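Local coordinates for DUF4627 domain-containing protein (Bacteroides thetaiotaomicron, PDB 3SEE), which is of unknown function but, with its galactose-binding-domain-like fold, probably binds sugars, at residues 93-98 against 163-168; 109-114 against 147-152; 129-134 against 169-174. All blocks are in the same frame, centred on the assembly; numbering follows the deposited sequence.

Contact 1: residues 93-98 against 163-168; sequences IYVLTF and VVYYDM
The ring of Y165 lies flat over V95: the CB of V95 sits 3.8 Å from the centroid of the Y165 ring, 13° off its normal, in a CH-pi contact with the middle of one face. CG2 of V95, anti to its own backbone N, lies over the same ring, closest to CE1 of Y165 at 3.4 Å. The same methyl also packs 3.7 Å from CG1 of V163. V95 and Y165 form a non-hydrogen-bonded pair, and an alanine in place of Y165 would probably open a gap over V95 CB and CG2 where the ring had packed, losing the CH-pi contact. The strands 93-98 and 163-167 run antiparallel, at 153°, as neighbours in the larger sheet of a galactose-binding-domain-like beta sandwich, and strand 211-221 borders 93-98 on its far side. Y94 and L96 face the interior, where L96 meets V111 of the other sheet. There M168, a selenomethionine, crosses Y94 at about a right angle; its CG is 3.6 Å from CD1 of Y94, and its SE makes an oblique Met-aromatic contact with the ring. The Y94 hydroxyl is bonded to the backbone N of E90. Y94 and Y166 exchange two nearly straight backbone bonds, the shorter from Y166 N to Y94 O at 2.8 Å, and L96 and V164 exchange two more.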
# COMPACT_ATOMS: atom_id res chain seq x y z
N ILE A 93 -17.17 -3.54 -1.12
CA ILE A 93 -16.01 -3.84 -1.96
C ILE A 93 -15.52 -2.54 -2.60
O ILE A 93 -16.32 -1.67 -2.98
CB ILE A 93 -16.32 -4.96 -2.96
CG1 ILE A 93 -17.40 -4.57 -3.94
CG2 ILE A 93 -16.65 -6.31 -2.20
CD1 ILE A 93 -17.53 -5.57 -5.10
N TYR A 94 -14.20 -2.41 -2.68
CA TYR A 94 -13.54 -1.24 -3.19
C TYR A 94 -12.47 -1.67 -4.19
O TYR A 94 -11.83 -2.71 -4.02
CB TYR A 94 -12.88 -0.42 -2.06
CG TYR A 94 -13.84 0.28 -1.15
CD1 TYR A 94 -14.56 -0.41 -0.19
CD2 TYR A 94 -13.98 1.66 -1.19
CE1 TYR A 94 -15.42 0.23 0.66
CE2 TYR A 94 -14.86 2.30 -0.33
CZ TYR A 94 -15.54 1.59 0.59
OH TYR A 94 -16.42 2.24 1.45
N VAL A 95 -12.24 -0.83 -5.19
CA VAL A 95 -11.14 -1.04 -6.11
C VAL A 95 -10.10 0.03 -5.93
O VAL A 95 -10.45 1.20 -5.80
CB VAL A 95 -11.61 -1.10 -7.59
CG1 VAL A 95 -12.20 0.22 -8.08
CG2 VAL A 95 -10.46 -1.59 -8.50
N LEU A 96 -8.85 -0.40 -5.88
CA LEU A 96 -7.71 0.49 -5.90
C LEU A 96 -7.01 0.34 -7.23
O LEU A 96 -6.68 -0.77 -7.64
CB LEU A 96 -6.71 0.15 -4.80
CG LEU A 96 -5.53 1.17 -4.75
CD1 LEU A 96 -5.90 2.48 -4.10
CD2 LEU A 96 -4.26 0.67 -4.14
N THR A 97 -6.84 1.44 -7.95
CA THR A 97 -6.20 1.46 -9.28
C THR A 97 -5.13 2.53 -9.30
O THR A 97 -5.31 3.58 -8.67
CB THR A 97 -7.15 1.79 -10.48
OG1 THR A 97 -7.53 3.17 -10.49
CG2 THR A 97 -8.38 0.92 -10.47
N PHE A 98 -4.07 2.28 -10.04
CA PHE A 98 -3.07 3.31 -10.31
C PHE A 98 -2.23 2.89 -11.49
O PHE A 98 -2.41 1.81 -12.03
CB PHE A 98 -2.21 3.64 -9.09
CG PHE A 98 -1.47 2.47 -8.50
CD1 PHE A 98 -2.07 1.66 -7.55
CD2 PHE A 98 -0.16 2.18 -8.87
CE1 PHE A 98 -1.41 0.58 -6.99
CE2 PHE A 98 0.51 1.12 -8.30
CZ PHE A 98 -0.12 0.32 -7.35
N VAL A 163 -4.43 -2.85 -10.77
CA VAL A 163 -5.82 -2.91 -10.29
C VAL A 163 -5.95 -4.00 -9.26
O VAL A 163 -5.53 -5.13 -9.53
CB VAL A 163 -6.81 -3.33 -11.39
CG1 VAL A 163 -8.22 -3.43 -10.80
CG2 VAL A 163 -6.75 -2.31 -12.56
N VAL A 164 -6.55 -3.70 -8.11
CA VAL A 164 -6.82 -4.72 -7.12
C VAL A 164 -8.10 -4.36 -6.37
O VAL A 164 -8.29 -3.22 -5.94
CB VAL A 164 -5.63 -4.94 -6.16
CG1 VAL A 164 -5.18 -3.65 -5.48
CG2 VAL A 164 -5.99 -6.03 -5.12
N TYR A 165 -8.95 -5.38 -6.18
CA TYR A 165 -10.13 -5.24 -5.34
C TYR A 165 -9.87 -5.70 -3.92
O TYR A 165 -9.23 -6.73 -3.69
CB TYR A 165 -11.32 -6.05 -5.91
CG TYR A 165 -12.08 -5.37 -7.02
CD1 TYR A 165 -11.49 -5.13 -8.24
CD2 TYR A 165 -13.37 -4.92 -6.82
CE1 TYR A 165 -12.19 -4.47 -9.26
CE2 TYR A 165 -14.08 -4.28 -7.84
CZ TYR A 165 -13.46 -4.07 -9.03
OH TYR A 165 -14.16 -3.42 -10.04
N TYR A 166 -10.40 -4.91 -3.00
CA TYR A 166 -10.39 -5.24 -1.58
C TYR A 166 -11.81 -5.39 -1.07
O TYR A 166 -12.74 -4.75 -1.58
CB TYR A 166 -9.64 -4.12 -0.77
CG TYR A 166 -8.13 -4.32 -0.80
CD1 TYR A 166 -7.36 -3.77 -1.80
CD2 TYR A 166 -7.51 -5.13 0.13
CE1 TYR A 166 -5.99 -4.03 -1.83
CE2 TYR A 166 -6.18 -5.41 0.08
CZ TYR A 166 -5.40 -4.85 -0.90
OH TYR A 166 -4.04 -5.10 -1.02
N ASP A 167 -11.97 -6.21 -0.03
CA ASP A 167 -13.25 -6.35 0.66
C ASP A 167 -13.11 -5.67 2.02
O ASP A 167 -12.50 -6.21 2.94
CB ASP A 167 -13.61 -7.82 0.82
CG ASP A 167 -15.02 -8.03 1.33
OD1 ASP A 167 -15.65 -7.05 1.78
OD2 ASP A 167 -15.50 -9.19 1.26
N MSE A 168 -13.66 -4.47 2.14
CA MSE A 168 -13.63 -3.77 3.42
C MSE A 168 -14.51 -4.46 4.47
O MSE A 168 -14.42 -4.14 5.66
CB MSE A 168 -14.01 -2.29 3.24
CG MSE A 168 -12.88 -1.38 2.83
SE MSE A 168 -11.79 -2.09 1.37
CE MSE A 168 -10.85 -0.46 1.11

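Contact 2: residues 109-114 against 147-152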
# COMPACT_ATOMS: atom_id res chain seq x y z
N VAL A 109 5.17 -4.12 -8.02
CA VAL A 109 4.61 -3.05 -7.23
C VAL A 109 3.49 -3.65 -6.39
O VAL A 109 2.86 -4.62 -6.78
CB VAL A 109 4.12 -1.91 -8.13
CG1 VAL A 109 2.98 -2.33 -9.04
CG2 VAL A 109 3.80 -0.66 -7.31
N SER A 110 3.25 -3.05 -5.23
CA SER A 110 2.47 -3.68 -4.19
C SER A 110 1.60 -2.69 -3.45
O SER A 110 1.87 -1.49 -3.44
CB SER A 110 3.41 -4.36 -3.21
OG SER A 110 4.34 -5.21 -3.89
N VAL A 111 0.60 -3.23 -2.79
CA VAL A 111 -0.43 -2.47 -2.07
C VAL A 111 -0.82 -3.21 -0.79
O VAL A 111 -0.93 -4.44 -0.81
CB VAL A 111 -1.73 -2.47 -2.92
CG1 VAL A 111 -2.89 -1.81 -2.16
CG2 VAL A 111 -1.47 -1.82 -4.25
N TYR A 112 -1.15 -2.48 0.27
CA TYR A 112 -1.97 -3.00 1.35
C TYR A 112 -2.75 -1.81 1.94
O TYR A 112 -2.43 -0.65 1.67
CB TYR A 112 -1.16 -3.77 2.42
CG TYR A 112 -0.10 -2.99 3.17
CD1 TYR A 112 -0.44 -2.13 4.20
CD2 TYR A 112 1.23 -3.10 2.82
CE1 TYR A 112 0.52 -1.42 4.89
CE2 TYR A 112 2.20 -2.38 3.51
CZ TYR A 112 1.84 -1.55 4.55
OH TYR A 112 2.78 -0.81 5.25
N ILE A 113 -3.77 -2.12 2.75
CA ILE A 113 -4.59 -1.09 3.38
C ILE A 113 -4.76 -1.51 4.84
O ILE A 113 -5.34 -2.55 5.14
CB ILE A 113 -5.96 -0.93 2.68
CG1 ILE A 113 -5.81 -0.79 1.16
CG2 ILE A 113 -6.69 0.30 3.27
CD1 ILE A 113 -7.16 -0.63 0.40
N LYS A 114 -4.19 -0.71 5.74
CA LYS A 114 -3.98 -1.08 7.13
C LYS A 114 -4.63 -0.09 8.09
O LYS A 114 -4.69 1.11 7.84
CB LYS A 114 -2.47 -1.19 7.44
CG LYS A 114 -2.15 -1.83 8.78
CD LYS A 114 -0.65 -2.01 8.95
CE LYS A 114 -0.28 -2.76 10.22
NZ LYS A 114 -0.63 -1.99 11.45
N ALA A 147 -3.34 -9.83 2.76
CA ALA A 147 -3.39 -8.37 2.90
C ALA A 147 -2.71 -7.63 1.77
O ALA A 147 -3.26 -6.70 1.20
CB ALA A 147 -2.75 -7.95 4.25
N GLN A 148 -1.49 -8.07 1.46
CA GLN A 148 -0.70 -7.39 0.45
C GLN A 148 -0.92 -8.03 -0.92
O GLN A 148 -0.94 -9.25 -1.06
CB GLN A 148 0.78 -7.49 0.79
CG GLN A 148 1.70 -6.76 -0.19
CD GLN A 148 3.09 -6.52 0.33
OE1 GLN A 148 3.28 -6.19 1.51
NE2 GLN A 148 4.09 -6.69 -0.54
N TYR A 149 -1.15 -7.15 -1.89
CA TYR A 149 -1.25 -7.50 -3.29
C TYR A 149 0.03 -7.08 -3.99
O TYR A 149 0.51 -5.98 -3.78
CB TYR A 149 -2.43 -6.72 -3.92
CG TYR A 149 -2.53 -6.81 -5.41
CD1 TYR A 149 -2.99 -7.98 -6.02
CD2 TYR A 149 -2.14 -5.77 -6.23
CE1 TYR A 149 -3.09 -8.09 -7.40
CE2 TYR A 149 -2.24 -5.86 -7.62
CZ TYR A 149 -2.70 -7.02 -8.19
OH TYR A 149 -2.79 -7.09 -9.57
N ASN A 150 0.56 -7.97 -4.81
CA ASN A 150 1.75 -7.71 -5.62
C ASN A 150 1.43 -7.89 -7.08
O ASN A 150 0.73 -8.85 -7.42
CB ASN A 150 2.88 -8.69 -5.24
CG ASN A 150 3.17 -8.68 -3.77
OD1 ASN A 150 3.51 -7.64 -3.20
ND2 ASN A 150 3.07 -9.83 -3.13
N PHE A 151 1.96 -7.03 -7.93
CA PHE A 151 1.77 -7.15 -9.37
C PHE A 151 3.09 -6.91 -10.08
O PHE A 151 3.71 -5.87 -9.90
CB PHE A 151 0.74 -6.13 -9.84
CG PHE A 151 0.39 -6.25 -11.30
CD1 PHE A 151 -0.21 -7.40 -11.80
CD2 PHE A 151 0.70 -5.24 -12.18
CE1 PHE A 151 -0.50 -7.52 -13.14
CE2 PHE A 151 0.36 -5.35 -13.53
CZ PHE A 151 -0.22 -6.50 -14.00
N LYS A 152 3.48 -7.86 -10.91
CA LYS A 152 4.70 -7.69 -11.71
C LYS A 152 4.43 -6.80 -12.90
O LYS A 152 3.53 -7.04 -13.71
CB LYS A 152 5.25 -9.02 -12.22
CG LYS A 152 5.80 -9.91 -11.16
CD LYS A 152 6.28 -11.24 -11.79
CE LYS A 152 5.29 -11.85 -12.83
NZ LYS A 152 5.60 -13.21 -13.48
O HOH W 1 -4.49 -4.92 3.01
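S110 and N150 are a non-hydrogen-bonded antiparallel pair with both side chains on the same face of the sheet, and these close the gap between the strands: OG of S110 donates to OD1 of N150 at 2.7 Å, in the carbonyl plane and on a lone pair. The first torsion of N150 (chi1 -54°) sets its CG beside the backbone N, anti to the carbonyl carbon. Q148, two residues earlier on the same side, supplies a second donor to the N150 oxygen. Its chain is extended beyond CG, and NE2 gives an almost straight bond of 2.9 Å to OD1 of N150, which lies nearly in the amide plane of Q148. Two donors therefore grip one oxygen, which should fix the rotation of the N150 amide. The same NE2 also bonds Q206. Turned the other way, OE1 of Q148 approaches CD2 of Y112 at 3.9 Å; the two side chains cross obliquely, with the ring and amide planes 25° apart. The Y112 hydroxyl is bonded to the carbonyl O of W76.

The opposite face is apolar: V111 CB stands 4.4 Å from CB of Y149, with CG2 of V111 at the edge of the tyrosine ring, and V109 CG1 is 4.5 Å from CB of F151. Two bonds each join V109 with F151 and V111 with Y149. Beyond them A147 lies in the loop before strand 149-152, and a water bridges I113 N and A147 O.

Strand 149-152 lies at one edge of the mixed sheet, and 108-115 lies between it and 199-204, which Y112 touches. V109, V111 and Y149 point across to strand 160-167 of the larger sheet, meeting V162, V164 and Y166.

Contact 3: residues 129-134 against 169-174; sequences TFFMRR and GQVVNA
M132, F130 and Q170 bury the most surface here, where strand 130-133 pairs antiparallel with 170-172 in the larger sheet of the galactose-binding-domain-like sandwich. The pairing is short and strongly twisted, the segment axes making 108°. M132, a selenomethionine, and Q170 lie side by side and point the same way, CB of M132 being 4.0 Å from CB of Q170. The chain of M132 then bends at its third torsion (chi3 89°), which places CE 3.9 Å from CD of Q170; strand 186-188 flanks the pair, V186 touching both.

F130 faces the same way as V172, and its CB packs 4.0 Å from CG1 of that valine. The F130 ring extends past the strand end to the backbone of A174, CE1 lying 3.7 Å from its carbonyl carbon, while A147 touches the phenylalanine from outside the two segments. F130 and V172 exchange two backbone bonds, of 3.0 Å from F130 N to V172 O and 2.9 Å from V172 N to F130 O. F131 turns away toward helix 194-197, although its CD1 still meets CG1 of V171. The third backbone bond is less regular: M132 N approaches Q170 O at 3.0 Å from above the carbonyl plane, 41° out of it.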
# COMPACT_ATOMS: atom_id res chain seq x y z
N THR A 129 -3.79 -5.13 11.49
CA THR A 129 -5.12 -5.35 10.94
C THR A 129 -5.23 -4.76 9.55
O THR A 129 -4.96 -3.57 9.37
CB THR A 129 -6.18 -4.66 11.84
OG1 THR A 129 -5.93 -4.99 13.22
CG2 THR A 129 -7.57 -5.04 11.46
N PHE A 130 -5.60 -5.57 8.57
CA PHE A 130 -5.61 -5.17 7.17
C PHE A 130 -6.96 -5.53 6.54
O PHE A 130 -7.49 -6.59 6.85
CB PHE A 130 -4.54 -5.92 6.37
CG PHE A 130 -3.14 -5.81 6.88
CD1 PHE A 130 -2.66 -6.65 7.88
CD2 PHE A 130 -2.26 -4.90 6.32
CE1 PHE A 130 -1.33 -6.59 8.28
CE2 PHE A 130 -0.94 -4.84 6.72
CZ PHE A 130 -0.49 -5.67 7.70
N PHE A 131 -7.42 -4.76 5.57
CA PHE A 131 -8.51 -5.25 4.73
C PHE A 131 -8.03 -6.39 3.83
O PHE A 131 -6.89 -6.40 3.37
CB PHE A 131 -9.09 -4.14 3.89
CG PHE A 131 -9.77 -3.07 4.68
CD1 PHE A 131 -10.84 -3.38 5.50
CD2 PHE A 131 -9.35 -1.75 4.63
CE1 PHE A 131 -11.47 -2.38 6.23
CE2 PHE A 131 -9.98 -0.76 5.36
CZ PHE A 131 -11.04 -1.07 6.16
N MSE A 132 -8.90 -7.37 3.61
CA MSE A 132 -8.55 -8.54 2.83
C MSE A 132 -8.63 -8.25 1.34
O MSE A 132 -9.63 -7.75 0.83
CB MSE A 132 -9.51 -9.66 3.17
CG MSE A 132 -9.06 -11.02 2.60
SE MSE A 132 -10.42 -12.40 2.78
CE MSE A 132 -11.36 -12.09 1.11
N ARG A 133 -7.59 -8.65 0.61
CA ARG A 133 -7.71 -8.56 -0.82
C ARG A 133 -8.80 -9.58 -1.27
O ARG A 133 -8.92 -10.70 -0.77
CB ARG A 133 -6.35 -8.67 -1.53
CG ARG A 133 -5.70 -10.02 -1.47
CD ARG A 133 -4.30 -10.03 -2.10
NE ARG A 133 -3.73 -11.32 -1.82
CZ ARG A 133 -3.99 -12.43 -2.52
NH1 ARG A 133 -4.80 -12.40 -3.56
NH2 ARG A 133 -3.43 -13.56 -2.14
N ARG A 134 -9.65 -9.14 -2.16
CA ARG A 134 -10.86 -9.86 -2.44
C ARG A 134 -10.64 -11.27 -2.96
O ARG A 134 -11.39 -12.18 -2.63
CB ARG A 134 -11.68 -9.06 -3.43
CG ARG A 134 -13.04 -9.38 -3.46
CD ARG A 134 -13.89 -8.26 -4.03
NE ARG A 134 -15.20 -8.81 -3.96
CZ ARG A 134 -15.97 -9.10 -4.99
NH1 ARG A 134 -15.56 -8.85 -6.22
NH2 ARG A 134 -17.17 -9.55 -4.77
N GLY A 169 -15.37 -5.38 4.03
CA GLY A 169 -16.11 -6.23 4.92
C GLY A 169 -15.36 -7.41 5.52
O GLY A 169 -15.95 -8.16 6.33
N GLN A 170 -14.08 -7.62 5.16
CA GLN A 170 -13.28 -8.66 5.78
C GLN A 170 -11.90 -8.12 6.11
O GLN A 170 -11.33 -7.31 5.38
CB GLN A 170 -13.14 -9.89 4.87
CG GLN A 170 -14.48 -10.50 4.49
CD GLN A 170 -14.31 -11.72 3.65
OE1 GLN A 170 -14.52 -11.68 2.41
NE2 GLN A 170 -13.96 -12.80 4.28
N VAL A 171 -11.39 -8.56 7.25
CA VAL A 171 -10.07 -8.19 7.69
C VAL A 171 -9.23 -9.44 7.92
O VAL A 171 -9.76 -10.52 8.20
CB VAL A 171 -10.07 -7.28 8.94
CG1 VAL A 171 -10.59 -5.88 8.62
CG2 VAL A 171 -10.89 -7.92 10.09
N VAL A 172 -7.93 -9.27 7.82
CA VAL A 172 -6.96 -10.28 8.16
C VAL A 172 -6.00 -9.72 9.23
O VAL A 172 -5.68 -8.53 9.22
CB VAL A 172 -6.30 -10.83 6.85
CG1 VAL A 172 -5.58 -9.75 6.05
CG2 VAL A 172 -5.41 -12.02 7.11
N ASN A 173 -5.59 -10.56 10.16
CA ASN A 173 -4.83 -10.16 11.32
C ASN A 173 -3.32 -10.27 11.15
O ASN A 173 -2.57 -10.20 12.11
CB ASN A 173 -5.29 -10.94 12.56
CG ASN A 173 -4.83 -12.37 12.52
OD1 ASN A 173 -4.37 -12.84 11.47
ND2 ASN A 173 -4.94 -13.09 13.63
N ALA A 174 -2.86 -10.38 9.90
CA ALA A 174 -1.42 -10.47 9.62
C ALA A 174 -1.21 -10.27 8.14
O ALA A 174 -2.11 -10.48 7.34
CB ALA A 174 -0.84 -11.82 10.08

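How the contacts relate
From the N terminus, strand 93-98 comes first and pairs with 163-168 after 64 intervening residues, so contact 1 closes the longest of the three loops and joins neighbouring strands of the larger sheet. Contact 2 falls wholly within that loop and adds the edge strand 149-152 to the mixed sheet. Contact 3 begins between the two halves of contact 2 and ends past contact 1, so it crosses both. The sheets meet where Y166 OH reaches A147 O. Strand 130-133 is bonded to both of the other contacts, through M132 with D167 and F131 with I113, while the corner at 168-169 leads directly from contact 1 into contact 3.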